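Local coordinates for nucleotidyl transferase AbiEii/AbiGii toxin family protein (Mycobacterium tuberculosis, PDB 6Y56) that acts as the nucleotidyltransferase toxin MenT4 of a toxin-antitoxin system, probably inhibiting growth by modifying the acceptor stems of tRNAs, at residues 24-29 against 145-150; 39-44 against 69-74; 51-56 against 158-163; 57-62 against 190-195; 133-138 against 200-205. All coordinates share one frame; numbering follows the deposited sequence.

Contact 1. Residues 24-29 against 145-150; sequences LDVAQD and LPIHKA
V26, on a turn of helix 19-38, and I147, in the 3-10 segment 146-150, mark the closest backbone approach, their CA atoms 8.3 Å apart. That spacing leaves the contact to side chains and one water. The apolar half is a single methyl-to-methyl meeting: V26 CG2 lies 3.9 Å from I147 CD1, and the two side chains cross at about a right angle. I147 reaches so far because its chain is extended, CG1 anti to the backbone N (chi1 -161°) and CD1 carried straight on beyond it. Beside this pair the chemistry turns polar. D25 and D29, one helical turn apart, both accept a hydrogen bond from the same water, at 2.8 Å to D25 OD2 and 2.6 Å to D29 OD2. The water also bonds H148 NE2 at 3.0 Å, sitting in the plane of the imidazole at its edge. D29 OD2 itself stands 3.4 Å from NE2 of H148, its carboxylate turned almost perpendicular to the ring (82°), while L145 CB packs over one ring face near the rim. Y151 OH holds D29 OD2 as well, and K56 NZ makes salt bridges to OD1 of both aspartates. This is a buried, water-centred polar cluster joining the long helix 19-38 of the nucleotidyltransferase domain to the loop that connects the hairpin strands 138-141 and 157-160.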
# COMPACT_ATOMS: atom_id res chain seq x y z
N LEU A 24 7.35 -14.76 1.39
CA LEU A 24 7.61 -13.33 1.51
C LEU A 24 6.66 -12.68 2.51
O LEU A 24 7.08 -11.82 3.30
CB LEU A 24 7.46 -12.66 0.15
CG LEU A 24 7.59 -11.14 0.17
CD1 LEU A 24 8.97 -10.67 0.64
CD2 LEU A 24 7.28 -10.61 -1.21
N ASP A 25 5.39 -13.08 2.50
CA ASP A 25 4.42 -12.57 3.47
C ASP A 25 4.92 -12.80 4.89
O ASP A 25 4.89 -11.89 5.74
CB ASP A 25 3.07 -13.25 3.24
CG ASP A 25 1.97 -12.72 4.14
OD1 ASP A 25 1.58 -11.55 3.97
OD2 ASP A 25 1.48 -13.46 5.03
N VAL A 26 5.41 -14.01 5.17
CA VAL A 26 5.95 -14.32 6.49
C VAL A 26 7.19 -13.48 6.77
O VAL A 26 7.35 -12.94 7.88
CB VAL A 26 6.25 -15.83 6.59
CG1 VAL A 26 7.00 -16.14 7.87
CG2 VAL A 26 4.98 -16.64 6.51
N ALA A 27 8.09 -13.36 5.78
CA ALA A 27 9.30 -12.57 5.97
C ALA A 27 8.97 -11.12 6.29
O ALA A 27 9.61 -10.51 7.16
CB ALA A 27 10.18 -12.67 4.72
N GLN A 28 7.97 -10.55 5.60
CA GLN A 28 7.55 -9.19 5.90
C GLN A 28 7.12 -9.03 7.36
O GLN A 28 7.40 -8.01 7.99
CB GLN A 28 6.38 -8.79 5.01
CG GLN A 28 6.70 -8.64 3.56
CD GLN A 28 5.45 -8.52 2.73
OE1 GLN A 28 4.39 -9.03 3.12
NE2 GLN A 28 5.55 -7.84 1.60
N ASP A 29 6.38 -10.01 7.90
CA ASP A 29 5.98 -9.92 9.30
C ASP A 29 7.19 -9.86 10.21
O ASP A 29 7.20 -9.13 11.21
CB ASP A 29 5.14 -11.13 9.72
CG ASP A 29 3.82 -11.22 8.99
OD1 ASP A 29 3.37 -10.21 8.40
OD2 ASP A 29 3.23 -12.31 9.02
N LEU A 145 -3.47 -14.72 12.00
CA LEU A 145 -3.49 -15.81 11.03
C LEU A 145 -2.82 -17.03 11.64
O LEU A 145 -1.96 -16.89 12.50
CB LEU A 145 -2.75 -15.40 9.75
CG LEU A 145 -3.28 -14.15 9.04
CD1 LEU A 145 -2.48 -13.90 7.76
CD2 LEU A 145 -4.76 -14.26 8.73
N PRO A 146 -3.21 -18.23 11.21
CA PRO A 146 -2.66 -19.45 11.85
C PRO A 146 -1.14 -19.54 11.90
O PRO A 146 -0.57 -19.91 12.93
CB PRO A 146 -3.29 -20.58 11.02
CG PRO A 146 -4.60 -20.01 10.58
CD PRO A 146 -4.31 -18.54 10.29
N ILE A 147 -0.45 -19.19 10.81
CA ILE A 147 0.99 -19.34 10.78
C ILE A 147 1.68 -18.44 11.80
O ILE A 147 2.80 -18.73 12.21
CB ILE A 147 1.55 -19.11 9.36
CG1 ILE A 147 2.95 -19.71 9.21
CG2 ILE A 147 1.48 -17.61 8.99
CD1 ILE A 147 3.37 -19.97 7.78
N HIS A 148 1.02 -17.36 12.25
CA HIS A 148 1.65 -16.49 13.24
C HIS A 148 1.96 -17.23 14.53
O HIS A 148 2.86 -16.82 15.27
CB HIS A 148 0.76 -15.29 13.56
CG HIS A 148 0.47 -14.41 12.38
ND1 HIS A 148 -0.50 -13.43 12.41
CD2 HIS A 148 1.03 -14.34 11.15
CE1 HIS A 148 -0.52 -12.80 11.25
NE2 HIS A 148 0.39 -13.34 10.47
N LYS A 149 1.23 -18.31 14.82
CA LYS A 149 1.50 -19.08 16.03
C LYS A 149 2.87 -19.75 16.01
O LYS A 149 3.37 -20.14 17.06
CB LYS A 149 0.41 -20.15 16.22
CG LYS A 149 -0.97 -19.57 16.50
CD LYS A 149 -1.93 -20.66 16.98
CE LYS A 149 -2.64 -21.31 15.81
NZ LYS A 149 -2.43 -22.78 15.74
N ALA A 150 3.49 -19.87 14.84
CA ALA A 150 4.79 -20.52 14.73
C ALA A 150 5.96 -19.56 14.82
O ALA A 150 7.11 -20.01 14.73
CB ALA A 150 4.88 -21.32 13.43
O HOH W 1 1.08 -12.56 7.61

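Contact 2. Residues 39-44 against 69-74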
# COMPACT_ATOMS: atom_id res chain seq x y z
N VAL A 39 12.76 1.14 15.75
CA VAL A 39 12.52 2.45 15.17
C VAL A 39 11.21 3.01 15.71
O VAL A 39 10.23 2.27 15.87
CB VAL A 39 12.46 2.34 13.63
CG1 VAL A 39 12.08 3.67 13.00
CG2 VAL A 39 13.78 1.85 13.09
N GLN A 40 11.18 4.32 15.97
CA GLN A 40 9.96 4.96 16.43
C GLN A 40 9.02 5.20 15.24
O GLN A 40 9.39 5.89 14.29
CB GLN A 40 10.30 6.29 17.11
CG GLN A 40 9.08 7.03 17.65
CD GLN A 40 8.36 6.26 18.75
OE1 GLN A 40 8.92 6.03 19.82
NE2 GLN A 40 7.12 5.86 18.48
N PHE A 41 7.83 4.61 15.29
CA PHE A 41 6.79 4.91 14.31
C PHE A 41 5.92 6.05 14.84
O PHE A 41 5.95 6.39 16.02
CB PHE A 41 5.89 3.70 14.09
CG PHE A 41 6.48 2.61 13.23
CD1 PHE A 41 7.47 1.77 13.72
CD2 PHE A 41 6.01 2.39 11.94
CE1 PHE A 41 8.01 0.76 12.93
CE2 PHE A 41 6.53 1.39 11.14
CZ PHE A 41 7.53 0.57 11.65
N GLY A 42 5.15 6.66 13.96
CA GLY A 42 4.19 7.65 14.41
C GLY A 42 3.91 8.68 13.34
O GLY A 42 4.62 8.81 12.35
N ASP A 43 2.83 9.44 13.58
CA ASP A 43 2.43 10.52 12.69
C ASP A 43 3.60 11.45 12.41
O ASP A 43 4.35 11.83 13.32
CB ASP A 43 1.29 11.32 13.34
CG ASP A 43 -0.01 10.55 13.42
OD1 ASP A 43 -0.31 9.79 12.47
OD2 ASP A 43 -0.73 10.69 14.42
N ASN A 44 3.77 11.82 11.15
CA ASN A 44 4.82 12.72 10.69
C ASN A 44 6.22 12.16 10.94
O ASN A 44 7.19 12.92 10.94
CB ASN A 44 4.67 14.12 11.28
CG ASN A 44 3.33 14.72 10.98
OD1 ASN A 44 2.97 14.90 9.81
ND2 ASN A 44 2.56 15.01 12.01
N LEU A 69 6.50 -3.06 0.59
CA LEU A 69 6.33 -2.41 1.88
C LEU A 69 6.42 -0.92 1.61
O LEU A 69 7.41 -0.45 1.05
CB LEU A 69 7.42 -2.86 2.85
CG LEU A 69 7.26 -4.29 3.36
CD1 LEU A 69 8.46 -4.69 4.20
CD2 LEU A 69 5.98 -4.46 4.18
N ASP A 70 5.36 -0.20 1.94
CA ASP A 70 5.28 1.23 1.69
C ASP A 70 5.13 1.94 3.02
O ASP A 70 4.34 1.52 3.87
CB ASP A 70 4.05 1.57 0.86
CG ASP A 70 4.12 1.01 -0.55
OD1 ASP A 70 5.19 1.09 -1.18
OD2 ASP A 70 3.08 0.51 -1.04
N PHE A 71 5.87 3.03 3.19
CA PHE A 71 5.80 3.84 4.39
C PHE A 71 5.71 5.30 3.99
O PHE A 71 6.23 5.70 2.94
CB PHE A 71 7.03 3.68 5.28
CG PHE A 71 7.29 2.27 5.71
CD1 PHE A 71 6.67 1.76 6.84
CD2 PHE A 71 8.14 1.45 4.98
CE1 PHE A 71 6.89 0.45 7.24
CE2 PHE A 71 8.37 0.14 5.38
CZ PHE A 71 7.74 -0.37 6.50
N SER A 72 5.05 6.08 4.83
CA SER A 72 5.19 7.53 4.77
C SER A 72 6.30 7.91 5.73
O SER A 72 6.25 7.55 6.92
CB SER A 72 3.89 8.22 5.17
OG SER A 72 4.09 9.62 5.29
N ALA A 73 7.31 8.60 5.22
CA ALA A 73 8.46 9.00 6.03
C ALA A 73 8.99 10.30 5.47
O ALA A 73 9.88 10.31 4.60
CB ALA A 73 9.55 7.93 6.03
N PRO A 74 8.49 11.44 5.96
CA PRO A 74 8.92 12.73 5.37
C PRO A 74 10.40 13.05 5.53
O PRO A 74 10.91 13.86 4.74
CB PRO A 74 8.04 13.75 6.11
CG PRO A 74 6.82 12.97 6.51
CD PRO A 74 7.33 11.60 6.86
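The rings of F41 and F71 meet with CE2 of F41 4.0 Å from CE1 of F71, which comes in at the edge of the F41 ring, near its plane. Seen from F71, the approach is oblique, and the two side chains are slanted against each other rather than stacked. Around them, L35 of helix 19-38 and L46 touch both phenylalanines, while L32 and V126 add to the packing of F71. The setting is the sheet of the nucleotidyltransferase fold: F71 lies on strand 68-72 directly after D70, the second aspartate of the D-x-D sequence signature common in this superfamily. The loop 39-44, leading from helix 19-38 into strand 47-49, thus adds one aromatic ring to the packing between helix 19-38 and the sheet. F41 can reach inward because CG is anti to the carbonyl carbon (chi1 -77°), which swings the ring's far end toward the strand although its CB does not face it.

Farther along, the touching parts of the two segments, 41-44 and 71-74, run 44° apart and draw nearest at N44 and P74, whose CA atoms are 6.7 Å from each other. Here the backbone carbon C of N44 rests 4.3 Å from CD of P74, while the CB of N44 is directed away from 69-74. Between these two meetings G42 takes backbone angles that suit glycine. The loop is also tied down locally: Q40 NE2 donates to the F41 carbonyl O at 2.8 Å, almost perfectly straight at 178°, landing on a lone pair in the carbonyl plane.

Contact 3. Residues 51-56 against 158-163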
# COMPACT_ATOMS: atom_id res chain seq x y z
N GLY A 51 -0.98 -1.16 -0.02
CA GLY A 51 -1.71 -2.41 -0.09
C GLY A 51 -1.25 -3.44 0.93
O GLY A 51 -2.04 -4.27 1.37
N THR A 52 0.02 -3.40 1.32
CA THR A 52 0.46 -4.39 2.29
C THR A 52 -0.02 -4.05 3.70
O THR A 52 -0.28 -4.97 4.48
CB THR A 52 1.97 -4.58 2.21
OG1 THR A 52 2.30 -4.84 0.84
CG2 THR A 52 2.44 -5.77 3.07
N SER A 53 -0.18 -2.77 4.02
CA SER A 53 -0.81 -2.44 5.29
C SER A 53 -2.25 -2.92 5.31
O SER A 53 -2.75 -3.38 6.34
CB SER A 53 -0.69 -0.95 5.61
OG SER A 53 -1.57 -0.15 4.84
N LEU A 54 -2.92 -2.86 4.16
CA LEU A 54 -4.28 -3.38 4.06
C LEU A 54 -4.30 -4.88 4.33
O LEU A 54 -5.14 -5.37 5.10
CB LEU A 54 -4.85 -3.05 2.68
CG LEU A 54 -6.28 -3.39 2.30
CD1 LEU A 54 -7.27 -2.54 3.09
CD2 LEU A 54 -6.46 -3.21 0.79
N ARG A 55 -3.35 -5.61 3.74
CA ARG A 55 -3.23 -7.04 4.00
C ARG A 55 -2.95 -7.33 5.47
O ARG A 55 -3.62 -8.15 6.10
CB ARG A 55 -2.11 -7.63 3.13
CG ARG A 55 -1.58 -8.95 3.65
CD ARG A 55 -2.56 -10.09 3.50
NE ARG A 55 -1.97 -11.30 4.06
CZ ARG A 55 -2.25 -12.55 3.69
NH1 ARG A 55 -3.16 -12.79 2.75
NH2 ARG A 55 -1.61 -13.56 4.27
N LYS A 56 -1.94 -6.66 6.04
CA LYS A 56 -1.48 -7.07 7.38
C LYS A 56 -2.49 -6.71 8.45
O LYS A 56 -2.67 -7.47 9.42
CB LYS A 56 -0.15 -6.39 7.73
CG LYS A 56 0.99 -6.68 6.79
CD LYS A 56 1.26 -8.16 6.66
CE LYS A 56 2.51 -8.42 5.82
NZ LYS A 56 2.85 -9.87 5.75
N LEU A 158 1.08 -1.26 14.93
CA LEU A 158 1.77 -0.28 14.11
C LEU A 158 0.81 0.83 13.71
O LEU A 158 -0.36 0.56 13.44
CB LEU A 158 2.31 -0.93 12.83
CG LEU A 158 3.43 -1.95 13.01
CD1 LEU A 158 3.75 -2.57 11.67
CD2 LEU A 158 4.65 -1.28 13.60
N PRO A 159 1.28 2.07 13.64
CA PRO A 159 0.46 3.14 13.04
C PRO A 159 0.33 2.90 11.54
O PRO A 159 1.32 2.75 10.83
CB PRO A 159 1.25 4.42 13.33
CG PRO A 159 2.59 3.97 13.67
CD PRO A 159 2.56 2.56 14.16
N VAL A 160 -0.91 2.87 11.09
CA VAL A 160 -1.25 2.57 9.70
C VAL A 160 -2.05 3.74 9.13
O VAL A 160 -2.79 4.42 9.85
CB VAL A 160 -2.05 1.24 9.64
CG1 VAL A 160 -2.67 0.99 8.26
CG2 VAL A 160 -1.16 0.06 10.05
N VAL A 161 -1.91 3.96 7.82
CA VAL A 161 -2.68 4.99 7.14
C VAL A 161 -4.17 4.82 7.41
O VAL A 161 -4.70 3.70 7.41
CB VAL A 161 -2.34 4.94 5.63
CG1 VAL A 161 -2.74 3.59 5.01
CG2 VAL A 161 -3.00 6.09 4.87
N ALA A 162 -4.85 5.94 7.64
CA ALA A 162 -6.29 5.89 7.82
C ALA A 162 -6.94 5.30 6.58
O ALA A 162 -6.47 5.50 5.45
CB ALA A 162 -6.83 7.29 8.05
N GLU A 163 -8.03 4.57 6.79
CA GLU A 163 -8.65 3.84 5.69
C GLU A 163 -9.14 4.77 4.58
O GLU A 163 -9.01 4.44 3.40
CB GLU A 163 -9.78 2.94 6.21
CG GLU A 163 -10.30 2.04 5.13
CD GLU A 163 -11.21 0.95 5.64
OE1 GLU A 163 -11.13 0.61 6.84
OE2 GLU A 163 -11.98 0.42 4.81
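S53 OG occupies the position between the backbone N and the carbonyl carbon (chi1 75°), while V160 turns CG1 anti to its own N (chi1 169°) and V161 sets CG1 between N and carbonyl carbon (chi1 62°). These rotations direct one methyl from each valine at the serine. V160 CG1 touches both atoms of the side chain, 3.8 Å from S53 CB and 3.8 Å from S53 OG, and V161 CG1 comes to 3.9 Å from S53 OG. The hydroxyl thus meets two methyl groups on the strand side, and its hydrogen bond goes back along its own helix, to G50 O. The short serine side chain goes with a close approach of the backbones, S53 and V160 having their CA atoms 6.7 Å apart. S53 ends the G-G-T-S sequence at the start of helix 50-59, which is consistent with the glycine-rich signature preceding the D-x-D strand in nucleotidyltransferases of this superfamily. F48 of strand 47-49 also packs on S53, and the backbones of P159 and V161 bond to F48. Strand 157-160 also pairs with E138 and L140 of strand 138-141, and the chain then runs past A162, an N-cap residue, into helix 163-174.

Contact 4. Residues 57-62 against 190-195; sequences CRLGNV and ASRTID
R192 leaves its loop with CB directed at residues 57-62; CG lies anti to the carbonyl carbon, and the chain runs on straight to CD (chi2 165°). It then bends about the CG-CD bond (chi3 63°), which lays the guanidinium beside the side chains of R58 and L59. NE turns to E163 OE2, a salt bridge to the first turn of helix 163-174 and the main polar anchor of this arginine. The two terminal nitrogens then divide between the neighbours: NH1 of R192 lies 4.2 Å from L59 CD2, and NH2 of R192 is 4.2 Å from R58 CD, both carbons approaching the guanidinium obliquely. The pairing links the end of helix 50-59, in the nucleotidyltransferase core, to the connection between helices 180-189 and 196-212. That end is a wider pi-type turn at 57-59, after which G60 leaves the helix with positive phi.

R58 has an extended chain crossing that of R192 at about a right angle, and the two guanidinium planes are 53° apart. Their nearest ends, R58 NH1 and R192 NH2, are 4.7 Å from each other, and a water accepts from both, at 3.0 Å from R58 NH1, in the plane of that guanidinium, and weakly at 3.2 Å from R192 NH2. On the other terminal nitrogen, R58 NH2 forms a salt bridge with E138 OE1 and also bonds V161 O.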
# COMPACT_ATOMS: atom_id res chain seq x y z
N CYS A 57 -3.13 -5.55 8.34
CA CYS A 57 -3.79 -4.94 9.47
C CYS A 57 -5.29 -4.75 9.27
O CYS A 57 -5.98 -4.38 10.23
CB CYS A 57 -3.13 -3.59 9.78
SG CYS A 57 -1.44 -3.77 10.41
N ARG A 58 -5.81 -5.02 8.08
CA ARG A 58 -7.25 -4.90 7.87
C ARG A 58 -7.87 -6.15 7.27
O ARG A 58 -8.96 -6.53 7.71
CB ARG A 58 -7.53 -3.68 6.98
CG ARG A 58 -7.06 -2.37 7.62
CD ARG A 58 -7.67 -1.17 6.94
NE ARG A 58 -7.06 0.08 7.36
CZ ARG A 58 -7.38 0.77 8.44
NH1 ARG A 58 -8.34 0.33 9.26
NH2 ARG A 58 -6.73 1.91 8.71
N LEU A 59 -7.23 -6.79 6.30
CA LEU A 59 -7.84 -7.92 5.61
C LEU A 59 -7.33 -9.28 6.06
O LEU A 59 -8.12 -10.22 6.15
CB LEU A 59 -7.64 -7.79 4.09
CG LEU A 59 -8.19 -6.51 3.45
CD1 LEU A 59 -7.94 -6.55 1.95
CD2 LEU A 59 -9.68 -6.32 3.72
N GLY A 60 -6.04 -9.42 6.31
CA GLY A 60 -5.48 -10.73 6.59
C GLY A 60 -5.78 -11.69 5.45
O GLY A 60 -5.60 -11.38 4.27
N ASN A 61 -6.24 -12.89 5.82
CA ASN A 61 -6.51 -14.00 4.88
C ASN A 61 -7.60 -13.67 3.85
O ASN A 61 -7.67 -14.38 2.83
CB ASN A 61 -6.82 -15.30 5.62
CG ASN A 61 -8.10 -15.22 6.43
OD1 ASN A 61 -8.94 -16.11 6.36
ND2 ASN A 61 -8.26 -14.16 7.21
N VAL A 62 -8.45 -12.67 4.10
CA VAL A 62 -9.52 -12.34 3.11
C VAL A 62 -8.91 -11.52 1.96
O VAL A 62 -9.61 -11.31 0.96
CB VAL A 62 -10.73 -11.64 3.74
CG1 VAL A 62 -11.34 -12.46 4.87
CG2 VAL A 62 -10.40 -10.24 4.22
N ALA A 190 -14.54 -1.27 -1.90
CA ALA A 190 -15.92 -1.17 -2.35
C ALA A 190 -16.87 -2.04 -1.54
O ALA A 190 -18.08 -1.82 -1.59
CB ALA A 190 -16.01 -1.54 -3.83
N SER A 191 -16.35 -3.03 -0.82
CA SER A 191 -17.16 -3.89 0.04
C SER A 191 -17.22 -3.41 1.48
O SER A 191 -17.90 -4.04 2.30
CB SER A 191 -16.63 -5.33 0.00
OG SER A 191 -15.46 -5.43 0.79
N ARG A 192 -16.53 -2.33 1.81
CA ARG A 192 -16.44 -1.81 3.17
C ARG A 192 -17.12 -0.45 3.25
O ARG A 192 -17.50 0.14 2.23
CB ARG A 192 -14.97 -1.72 3.60
CG ARG A 192 -14.29 -3.09 3.65
CD ARG A 192 -12.77 -3.00 3.72
NE ARG A 192 -12.31 -2.33 4.92
CZ ARG A 192 -12.10 -2.93 6.09
NH1 ARG A 192 -12.29 -4.24 6.20
NH2 ARG A 192 -11.69 -2.22 7.13
N THR A 193 -17.30 0.03 4.47
CA THR A 193 -17.83 1.38 4.66
C THR A 193 -16.86 2.38 4.06
O THR A 193 -15.65 2.28 4.27
CB THR A 193 -18.04 1.65 6.14
OG1 THR A 193 -19.12 0.85 6.63
CG2 THR A 193 -18.37 3.12 6.37
N ILE A 194 -17.40 3.34 3.31
CA ILE A 194 -16.60 4.39 2.67
C ILE A 194 -17.15 5.73 3.13
O ILE A 194 -18.35 5.98 3.02
CB ILE A 194 -16.66 4.30 1.13
CG1 ILE A 194 -16.05 2.99 0.64
CG2 ILE A 194 -15.92 5.50 0.49
CD1 ILE A 194 -16.02 2.86 -0.88
N ASP A 195 -16.27 6.57 3.65
CA ASP A 195 -16.62 7.95 4.00
C ASP A 195 -16.50 8.75 2.71
O ASP A 195 -15.45 9.29 2.39
CB ASP A 195 -15.67 8.47 5.07
CG ASP A 195 -16.04 9.85 5.58
OD1 ASP A 195 -16.91 10.52 4.97
OD2 ASP A 195 -15.44 10.27 6.59
O HOH W 2 -9.79 -2.22 9.70

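Contact 5. Residues 133-138 against 200-205; sequences LALPSE and RRLWVL
Apolar packing carries this contact, and L202 is its centre. The two methyls of L202 divide the work: CD2 meets A134 CB at 3.7 Å, and CD1 meets L135 CD1, also at 3.7 Å, with L135 CG a little farther from L202 CD1 at 4.1 Å. The leucine thus points its forked end at two consecutive residues of the loop. A134 faces the helix directly with its CB, whereas L135 gets there through its end: CG lies anti to the carbonyl carbon (chi1 -60°), and the chain brings CD1 in at a slant to L202. The backbones stay well separated, A134 and L202 having CA atoms 8.0 Å apart, so the contact is made by side-chain carbons alone.

Hydrogen bonding serves the loop from a third element. E165 of helix 163-174 takes the backbone N-H of A134 with OE2 and that of L135 with OE1, so one carboxylate grips both residues that touch L202, which probably fixes the course of the chain there.

Salt bridges flank the contact on both segments: R201, next to L202, pairs with E270 and D267, and E138 with R58.

Within the fold, the loop between strands 125-129 and 138-141 meets helix 196-212 where helices 163-174 and 281-292 also pack. L288 of helix 281-292 packs on A134, L291 of the same helix touches L202, and A168 of helix 163-174 packs against L202 too.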
# COMPACT_ATOMS: atom_id res chain seq x y z
N LEU A 133 1.28 12.46 5.20
CA LEU A 133 -0.10 12.01 5.18
C LEU A 133 -1.02 13.12 5.68
O LEU A 133 -0.63 13.97 6.48
CB LEU A 133 -0.29 10.77 6.05
CG LEU A 133 0.38 9.52 5.49
CD1 LEU A 133 0.24 8.36 6.45
CD2 LEU A 133 -0.19 9.14 4.12
N ALA A 134 -2.25 13.09 5.19
CA ALA A 134 -3.21 14.13 5.54
C ALA A 134 -3.93 13.86 6.85
O ALA A 134 -4.28 14.80 7.56
CB ALA A 134 -4.24 14.28 4.42
N LEU A 135 -4.15 12.59 7.19
CA LEU A 135 -4.96 12.20 8.33
C LEU A 135 -4.12 11.49 9.38
O LEU A 135 -3.12 10.85 9.05
CB LEU A 135 -6.08 11.25 7.89
CG LEU A 135 -7.07 11.80 6.86
CD1 LEU A 135 -8.13 10.76 6.58
CD2 LEU A 135 -7.70 13.09 7.36
N PRO A 136 -4.51 11.57 10.66
CA PRO A 136 -3.78 10.83 11.69
C PRO A 136 -3.83 9.34 11.42
O PRO A 136 -4.82 8.80 10.92
CB PRO A 136 -4.54 11.18 12.98
CG PRO A 136 -5.24 12.46 12.67
CD PRO A 136 -5.59 12.41 11.22
N SER A 137 -2.74 8.66 11.76
CA SER A 137 -2.68 7.22 11.57
C SER A 137 -3.58 6.51 12.58
O SER A 137 -4.01 7.08 13.59
CB SER A 137 -1.26 6.72 11.78
OG SER A 137 -0.74 7.11 13.03
N GLU A 138 -3.85 5.25 12.29
CA GLU A 138 -4.61 4.37 13.16
C GLU A 138 -3.64 3.29 13.57
O GLU A 138 -3.16 2.51 12.75
CB GLU A 138 -5.78 3.78 12.39
CG GLU A 138 -6.80 3.05 13.26
CD GLU A 138 -7.97 2.46 12.50
OE1 GLU A 138 -7.94 2.45 11.26
OE2 GLU A 138 -8.92 2.01 13.17
N ARG A 200 -13.43 11.42 -1.51
CA ARG A 200 -13.42 12.22 -2.73
C ARG A 200 -12.55 13.46 -2.57
O ARG A 200 -11.77 13.80 -3.48
CB ARG A 200 -14.85 12.61 -3.08
CG ARG A 200 -15.00 13.47 -4.33
CD ARG A 200 -16.47 13.72 -4.67
NE ARG A 200 -17.18 14.34 -3.56
CZ ARG A 200 -18.30 13.88 -3.01
NH1 ARG A 200 -18.92 12.80 -3.48
NH2 ARG A 200 -18.82 14.53 -1.99
N ARG A 201 -12.67 14.15 -1.43
CA ARG A 201 -11.85 15.32 -1.17
C ARG A 201 -10.38 14.97 -1.14
O ARG A 201 -9.56 15.62 -1.80
CB ARG A 201 -12.30 15.97 0.15
CG ARG A 201 -11.41 17.11 0.67
CD ARG A 201 -11.29 18.24 -0.33
NE ARG A 201 -12.58 18.83 -0.68
CZ ARG A 201 -13.06 19.97 -0.17
NH1 ARG A 201 -14.23 20.44 -0.59
NH2 ARG A 201 -12.36 20.65 0.73
N LEU A 202 -10.03 13.92 -0.41
CA LEU A 202 -8.63 13.50 -0.32
C LEU A 202 -8.10 13.07 -1.68
O LEU A 202 -6.93 13.35 -2.00
CB LEU A 202 -8.48 12.36 0.69
CG LEU A 202 -8.54 12.77 2.15
CD1 LEU A 202 -8.59 11.51 3.01
CD2 LEU A 202 -7.32 13.60 2.49
N TRP A 203 -8.92 12.39 -2.49
CA TRP A 203 -8.50 11.98 -3.83
C TRP A 203 -8.07 13.18 -4.65
O TRP A 203 -6.99 13.20 -5.25
CB TRP A 203 -9.64 11.23 -4.51
CG TRP A 203 -9.41 10.86 -5.94
CD1 TRP A 203 -8.38 10.13 -6.45
CD2 TRP A 203 -10.25 11.21 -7.05
NE1 TRP A 203 -8.54 9.99 -7.81
CE2 TRP A 203 -9.67 10.65 -8.21
CE3 TRP A 203 -11.42 11.94 -7.18
CZ2 TRP A 203 -10.24 10.79 -9.48
CZ3 TRP A 203 -11.99 12.09 -8.43
CH2 TRP A 203 -11.39 11.51 -9.56
N VAL A 204 -8.90 14.22 -4.68
CA VAL A 204 -8.57 15.41 -5.45
C VAL A 204 -7.28 16.04 -4.94
O VAL A 204 -6.42 16.45 -5.73
CB VAL A 204 -9.74 16.42 -5.44
CG1 VAL A 204 -9.33 17.73 -6.12
CG2 VAL A 204 -10.94 15.81 -6.12
N LEU A 205 -7.13 16.14 -3.62
CA LEU A 205 -5.93 16.76 -3.05
C LEU A 205 -4.69 15.92 -3.31
O LEU A 205 -3.61 16.48 -3.55
CB LEU A 205 -6.12 17.00 -1.55
CG LEU A 205 -7.28 17.93 -1.18
CD1 LEU A 205 -7.50 17.99 0.32
CD2 LEU A 205 -7.08 19.34 -1.72

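Contact 3 lies closest to the middle of the chain and is buried and mostly apolar; contacts 1 and 5 are also buried, but stand on opposite sides of the chain's centre, the former mixing an apolar pair with a water-bridged polar cluster, the latter leucine-rich. Contacts 2 and 4 are only partly buried, the first an aromatic pair, the second an arginine lying against an arginine and a leucine. Contacts 3 and 4 share helix 50-59, whose K56 also binds the aspartates of contact 1. F41 of contact 2 packs on P159 and L158 of contact 3, and D43 probably hydrogen-bonds S137 of 133-138. E138 of 133-138 bonds V160 in the small sheet and forms a salt bridge with R58 of contact 4.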